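Local coordinates for protein mycobacterium tuberculosis paralogous family 11 (PDB 4Y9I) that probably binds the deazaflavin coenzyme F420 and uses its reduced form to reduce quinones, as a mycobacterial member of the F420H(2)-dependent quinone reductase family, at residues P8-T13 with G34-V39; E81-W86 with I108-V113. All coordinates share one frame; numbering follows the deposited sequence.

Contact 1 (P8-T13 with G34-V39)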
loop_
_atom_site.group_PDB
_atom_site.type_symbol
_atom_site.label_atom_id
_atom_site.label_comp_id
_atom_site.label_asym_id
_atom_site.label_seq_id
_atom_site.Cartn_x
_atom_site.Cartn_y
_atom_site.Cartn_z
ATOM N N PRO A 8 7.472 -9.987 -6.986
ATOM C CA PRO A 8 6.993 -8.612 -7.085
ATOM C C PRO A 8 6.146 -8.093 -5.927
ATOM O O PRO A 8 5.419 -7.140 -6.122
ATOM C CB PRO A 8 6.152 -8.673 -8.378
ATOM C CG PRO A 8 5.512 -9.945 -8.335
ATOM C CD PRO A 8 6.597 -10.872 -7.798
ATOM N N ILE A 9 6.202 -8.767 -4.769
ATOM C CA ILE A 9 5.242 -8.435 -3.694
ATOM C C ILE A 9 6.007 -7.987 -2.487
ATOM O O ILE A 9 7.096 -8.499 -2.203
ATOM C CB ILE A 9 4.358 -9.687 -3.413
ATOM C CG1 ILE A 9 3.552 -10.043 -4.699
ATOM C CG2 ILE A 9 3.475 -9.514 -2.174
ATOM C CD1 ILE A 9 2.923 -11.428 -4.627
ATOM N N VAL A 10 5.422 -7.097 -1.703
ATOM C CA VAL A 10 5.913 -6.791 -0.390
ATOM C C VAL A 10 4.785 -6.921 0.664
ATOM O O VAL A 10 3.601 -7.032 0.309
ATOM C CB VAL A 10 6.496 -5.398 -0.307
ATOM C CG1 VAL A 10 7.720 -5.286 -1.204
ATOM C CG2 VAL A 10 5.460 -4.359 -0.569
ATOM N N LEU A 11 5.193 -6.998 1.929
ATOM C CA LEU A 11 4.224 -7.131 3.028
ATOM C C LEU A 11 4.163 -5.907 3.915
ATOM O O LEU A 11 5.205 -5.423 4.395
ATOM C CB LEU A 11 4.639 -8.301 3.939
ATOM C CG LEU A 11 3.644 -8.604 5.062
ATOM C CD1 LEU A 11 2.434 -9.323 4.531
ATOM C CD2 LEU A 11 4.328 -9.454 6.085
ATOM N N PHE A 12 2.948 -5.413 4.105
ATOM C CA PHE A 12 2.700 -4.294 5.030
ATOM C C PHE A 12 1.995 -4.812 6.220
ATOM O O PHE A 12 0.951 -5.473 6.087
ATOM C CB PHE A 12 1.855 -3.259 4.348
ATOM C CG PHE A 12 2.560 -2.607 3.149
ATOM C CD1 PHE A 12 3.444 -1.571 3.381
ATOM C CD2 PHE A 12 2.368 -3.064 1.874
ATOM C CE1 PHE A 12 4.128 -0.949 2.328
ATOM C CE2 PHE A 12 3.058 -2.456 0.819
ATOM C CZ PHE A 12 3.983 -1.418 1.045
ATOM N N THR A 13 2.527 -4.546 7.411
ATOM C CA THR A 13 1.899 -4.985 8.654
ATOM C C THR A 13 1.260 -3.802 9.334
ATOM O O THR A 13 1.946 -2.840 9.547
ATOM C CB THR A 13 2.872 -5.670 9.612
ATOM O OG1 THR A 13 3.485 -6.781 8.920
ATOM C CG2 THR A 13 2.143 -6.196 10.824
ATOM N N GLY A 34 13.877 3.761 -1.267
ATOM C CA GLY A 34 13.605 3.258 0.059
ATOM C C GLY A 34 12.242 3.515 0.635
ATOM O O GLY A 34 12.007 3.163 1.812
ATOM N N LYS A 35 11.385 4.180 -0.146
ATOM C CA LYS A 35 9.976 4.375 0.192
ATOM C C LYS A 35 9.112 3.473 -0.642
ATOM O O LYS A 35 9.465 3.075 -1.775
ATOM C CB LYS A 35 9.572 5.851 0.052
ATOM C CG LYS A 35 10.410 6.766 0.965
ATOM C CD LYS A 35 9.886 8.212 1.027
ATOM C CE LYS A 35 10.641 9.022 2.131
ATOM N NZ LYS A 35 9.982 10.341 2.337
ATOM N N TYR A 36 7.958 3.137 -0.092
ATOM C CA TYR A 36 7.034 2.178 -0.694
ATOM C C TYR A 36 5.667 2.776 -0.847
ATOM O O TYR A 36 5.248 3.645 -0.003
ATOM C CB TYR A 36 6.912 0.887 0.124
ATOM C CG TYR A 36 8.188 0.050 0.153
ATOM C CD1 TYR A 36 9.241 0.400 1.009
ATOM C CD2 TYR A 36 8.405 -0.976 -0.756
ATOM C CE1 TYR A 36 10.429 -0.302 1.003
ATOM C CE2 TYR A 36 9.590 -1.702 -0.750
ATOM C CZ TYR A 36 10.627 -1.330 0.104
ATOM O OH TYR A 36 11.804 -2.017 0.120
ATOM N N ALA A 37 4.899 2.331 -1.846
ATOM C CA ALA A 37 3.498 2.700 -1.937
ATOM C C ALA A 37 2.523 1.549 -1.655
ATOM O O ALA A 37 2.766 0.401 -2.075
ATOM C CB ALA A 37 3.161 3.313 -3.291
ATOM N N MET A 38 1.424 1.852 -0.964
ATOM C CA MET A 38 0.293 0.915 -0.771
ATOM C C MET A 38 -0.817 1.451 -1.678
ATOM O O MET A 38 -1.419 2.540 -1.403
ATOM C CB MET A 38 -0.203 0.961 0.646
ATOM C CG MET A 38 0.857 0.553 1.693
ATOM S SD MET A 38 0.297 0.636 3.394
ATOM C CE MET A 38 -0.664 -0.847 3.431
ATOM N N VAL A 39 -1.139 0.748 -2.723
ATOM C CA VAL A 39 -2.250 1.152 -3.635
ATOM C C VAL A 39 -3.527 0.535 -3.091
ATOM O O VAL A 39 -3.673 -0.673 -3.002
ATOM C CB VAL A 39 -1.976 0.706 -5.054
ATOM C CG1 VAL A 39 -3.163 1.029 -5.960
ATOM C CG2 VAL A 39 -0.665 1.300 -5.549
#
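Met38 lies across one face of the Phe12 ring, and this pair is the tight part of the contact. Met38 CG sits almost exactly over the ring, 3.5 Å from the Phe12 centroid and 5° off the ring normal, a CH-pi contact. Its sulfur stays over the same face, with Met38 SD 4.2 Å from the Phe12 centroid, a Met-aromatic contact. The bend at chi3 (77°) sets the methyl over the root of the ring, where Met38 CE meets Phe12 CB at 3.6 Å; the two side chains thus run past each other in opposite directions. At the ring's far end Tyr36 CB comes up in the plane of the ring, 3.8 Å from Phe12 CZ, and the carbonyl oxygen of Ala37 is equally near that carbon.

Packing is looser toward Val10, where one methyl, CG1, reaches the Tyr36 ring obliquely at 4.1 Å from CE2. The tyrosine's polar end turns to other partners, its OH hydrogen-bonding to Asp65 and Lys68. The axes of the two strands stay 9.3 Å apart and cross at 82°. Leu27, Val61, Val63 and Val113 also pack on Phe12. Such near-perpendicular strands, meeting mainly through side chains with no hydrogen bond between them, characterise the interior of a closed antiparallel barrel, here the split-barrel fold of the FMN-binding clan.

Contact 2 (E81-W86 with I108-V113); sequences EEREHW and IPVFIV
Ile108 O accepts two hydrogen bonds from Arg83, through NE and NH2 along one edge of the guanidinium. The shorter bond, 2.7 Å from Arg83 NH2, lies in the carbonyl plane on a lone pair, with an N-H...O angle of 156°. Arg83 NE, 3.1 Å from the same oxygen, is more bent at 139° and tilted from that plane. Because Ile108 O lies in the guanidinium plane, the pair of bonds should fix the rotation of the group. The arm reaches it extended from CG to NE, CG being anti to the backbone N (chi1 -172°). In one of its two modelled conformers Glu84 OE2 comes 2.7 Å from Arg83 NH1 as a salt bridge, so this partner is less certain. Segment 81-86 of helix 80-93 lies across the outside of the barrel, nearly perpendicular to strand 110-113, with Arg83 holding the loop that leads into the strand. Val110 crosses the arginine at about a right angle, its CG2 3.9 Å from Arg83 NE. One turn along, Trp86 covers the next outward residue of the strand: Ile112 CD1 meets the indole obliquely, 3.7 Å from Trp86 CZ2, while Ile112 CG1 lies over the face toward the rim. Lys35 and Ala37 of the adjoining strand also pack on Trp86.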
loop_
_atom_site.group_PDB
_atom_site.type_symbol
_atom_site.label_atom_id
_atom_site.label_comp_id
_atom_site.label_asym_id
_atom_site.label_seq_id
_atom_site.Cartn_x
_atom_site.Cartn_y
_atom_site.Cartn_z
ATOM N N GLU A 81 0.309 16.214 -7.161
ATOM C CA GLU A 81 1.395 15.740 -8.028
ATOM C C GLU A 81 2.190 14.546 -7.403
ATOM O O GLU A 81 2.714 13.694 -8.127
ATOM C CB GLU A 81 2.320 16.908 -8.418
ATOM C CG GLU A 81 1.566 17.909 -9.302
ATOM C CD GLU A 81 2.340 19.159 -9.770
ATOM O OE1 GLU A 81 3.292 19.623 -9.080
ATOM O OE2 GLU A 81 1.928 19.700 -10.838
ATOM N N GLU A 82 2.364 14.548 -6.112
ATOM C CA GLU A 82 3.068 13.431 -5.517
ATOM C C GLU A 82 2.296 12.097 -5.674
ATOM O O GLU A 82 2.860 11.078 -5.939
ATOM C CB GLU A 82 3.395 13.750 -4.061
ATOM C CG GLU A 82 4.723 14.524 -3.880
ATOM C CD GLU A 82 5.821 14.231 -4.912
ATOM O OE1 GLU A 82 5.982 15.018 -5.820
ATOM O OE2 GLU A 82 6.504 13.263 -4.785
ATOM N N ARG A 83 1.004 12.161 -5.535
ATOM C CA ARG A 83 0.201 10.972 -5.836
ATOM C C ARG A 83 0.379 10.549 -7.267
ATOM O O ARG A 83 0.499 9.368 -7.599
ATOM C CB ARG A 83 -1.287 11.173 -5.572
ATOM C CG ARG A 83 -2.043 9.863 -5.717
ATOM C CD ARG A 83 -3.528 10.085 -5.839
ATOM N NE ARG A 83 -4.126 8.856 -6.304
ATOM C CZ ARG A 83 -4.084 8.370 -7.548
ATOM N NH1 ARG A 83 -3.614 9.083 -8.563
ATOM N NH2 ARG A 83 -4.691 7.235 -7.828
ATOM N N GLU A 84 0.345 11.516 -8.159
ATOM C CA GLU A 84 0.515 11.201 -9.555
ATOM C C GLU A 84 1.812 10.481 -9.818
ATOM O O GLU A 84 1.869 9.604 -10.621
ATOM C CB GLU A 84 0.310 12.458 -10.466
ATOM C CG GLU A 84 -1.113 12.993 -10.388
ATOM C CD GLU A 84 -2.282 11.926 -10.476
ATOM O OE1 GLU A 84 -2.593 11.481 -11.608
ATOM O OE2 GLU A 84 -2.929 11.553 -9.443
ATOM N N HIS A 85 2.859 10.935 -9.148
ATOM C CA HIS A 85 4.174 10.341 -9.346
ATOM C C HIS A 85 4.172 8.853 -8.925
ATOM O O HIS A 85 4.627 7.991 -9.679
ATOM C CB HIS A 85 5.181 11.130 -8.530
ATOM C CG HIS A 85 6.518 10.493 -8.471
ATOM N ND1 HIS A 85 7.336 10.357 -9.572
ATOM C CD2 HIS A 85 7.185 9.913 -7.450
ATOM C CE1 HIS A 85 8.443 9.727 -9.221
ATOM N NE2 HIS A 85 8.364 9.429 -7.945
ATOM N N TRP A 86 3.661 8.583 -7.740
ATOM C CA TRP A 86 3.620 7.215 -7.252
ATOM C C TRP A 86 2.625 6.361 -8.041
ATOM O O TRP A 86 2.837 5.166 -8.174
ATOM C CB TRP A 86 3.375 7.200 -5.750
ATOM C CG TRP A 86 4.592 7.601 -5.013
ATOM C CD1 TRP A 86 4.919 8.851 -4.573
ATOM C CD2 TRP A 86 5.638 6.744 -4.569
ATOM N NE1 TRP A 86 6.127 8.833 -3.957
ATOM C CE2 TRP A 86 6.579 7.553 -3.883
ATOM C CE3 TRP A 86 5.880 5.372 -4.642
ATOM C CZ2 TRP A 86 7.735 7.019 -3.319
ATOM C CZ3 TRP A 86 7.020 4.890 -4.063
ATOM C CH2 TRP A 86 7.895 5.696 -3.403
ATOM N N ILE A 108 -7.992 6.271 -7.034
ATOM C CA ILE A 108 -7.648 5.198 -6.079
ATOM C C ILE A 108 -6.643 5.774 -5.059
ATOM O O ILE A 108 -5.610 6.301 -5.444
ATOM C CB ILE A 108 -7.083 3.960 -6.827
ATOM C CG1 ILE A 108 -8.167 3.324 -7.676
ATOM C CG2 ILE A 108 -6.505 2.904 -5.887
ATOM C CD1 ILE A 108 -7.672 2.356 -8.717
ATOM N N PRO A 109 -6.929 5.615 -3.763
ATOM C CA PRO A 109 -5.949 6.180 -2.807
ATOM C C PRO A 109 -4.617 5.468 -2.931
ATOM O O PRO A 109 -4.592 4.235 -3.129
ATOM C CB PRO A 109 -6.579 5.914 -1.443
ATOM C CG PRO A 109 -8.063 5.749 -1.738
ATOM C CD PRO A 109 -8.128 5.099 -3.107
ATOM N N VAL A 110 -3.530 6.217 -2.722
ATOM C CA VAL A 110 -2.163 5.662 -2.663
ATOM C C VAL A 110 -1.572 6.243 -1.447
ATOM O O VAL A 110 -1.516 7.494 -1.303
ATOM C CB VAL A 110 -1.325 6.017 -3.901
ATOM C CG1 VAL A 110 0.011 5.369 -3.871
ATOM C CG2 VAL A 110 -2.155 5.637 -5.144
ATOM N N PHE A 111 -1.018 5.359 -0.604
ATOM C CA PHE A 111 -0.255 5.770 0.559
ATOM C C PHE A 111 1.243 5.613 0.295
ATOM O O PHE A 111 1.694 4.570 -0.207
ATOM C CB PHE A 111 -0.609 4.894 1.779
ATOM C CG PHE A 111 -2.027 4.995 2.240
ATOM C CD1 PHE A 111 -3.032 4.321 1.570
ATOM C CD2 PHE A 111 -2.385 5.815 3.322
ATOM C CE1 PHE A 111 -4.352 4.448 1.964
ATOM C CE2 PHE A 111 -3.732 5.956 3.690
ATOM C CZ PHE A 111 -4.715 5.251 3.042
ATOM N N ILE A 112 2.048 6.572 0.687
ATOM C CA ILE A 112 3.518 6.431 0.796
ATOM C C ILE A 112 3.833 5.881 2.213
ATOM O O ILE A 112 3.169 6.274 3.174
ATOM C CB ILE A 112 4.277 7.749 0.507
ATOM C CG1 ILE A 112 5.747 7.466 0.288
ATOM C CG2 ILE A 112 4.034 8.730 1.620
ATOM C CD1 ILE A 112 6.464 8.672 -0.255
ATOM N N VAL A 113 4.781 4.973 2.261
ATOM C CA VAL A 113 5.235 4.456 3.531
ATOM C C VAL A 113 6.702 4.822 3.692
ATOM O O VAL A 113 7.485 4.430 2.940
ATOM C CB VAL A 113 4.973 2.949 3.634
ATOM C CG1 VAL A 113 5.450 2.439 4.963
ATOM C CG2 VAL A 113 3.504 2.639 3.459
#

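Overall arrangement
From the N terminus the chain runs up strand 9-15, turns back along strand 22-32 and enters strand 35-39, where contact 1 closes an excursion of strand and turn, without helix, across the barrel interior. Helix 51-57 and strands 60-65 and 68-77 follow before helix 80-93 opens contact 2, which closes around a largely helical excursion once the chain returns as the last strand, 110-113. The contacts are therefore in series, neither nested nor interlaced. They join in the sheet, where strands 35-39 and 110-113 are antiparallel neighbours, with probable hydrogen bonds from Val113 N to Tyr36 O and from Met38 N to Phe111 O. This shared strand pair ties the interior packing to the helix side of the sheet.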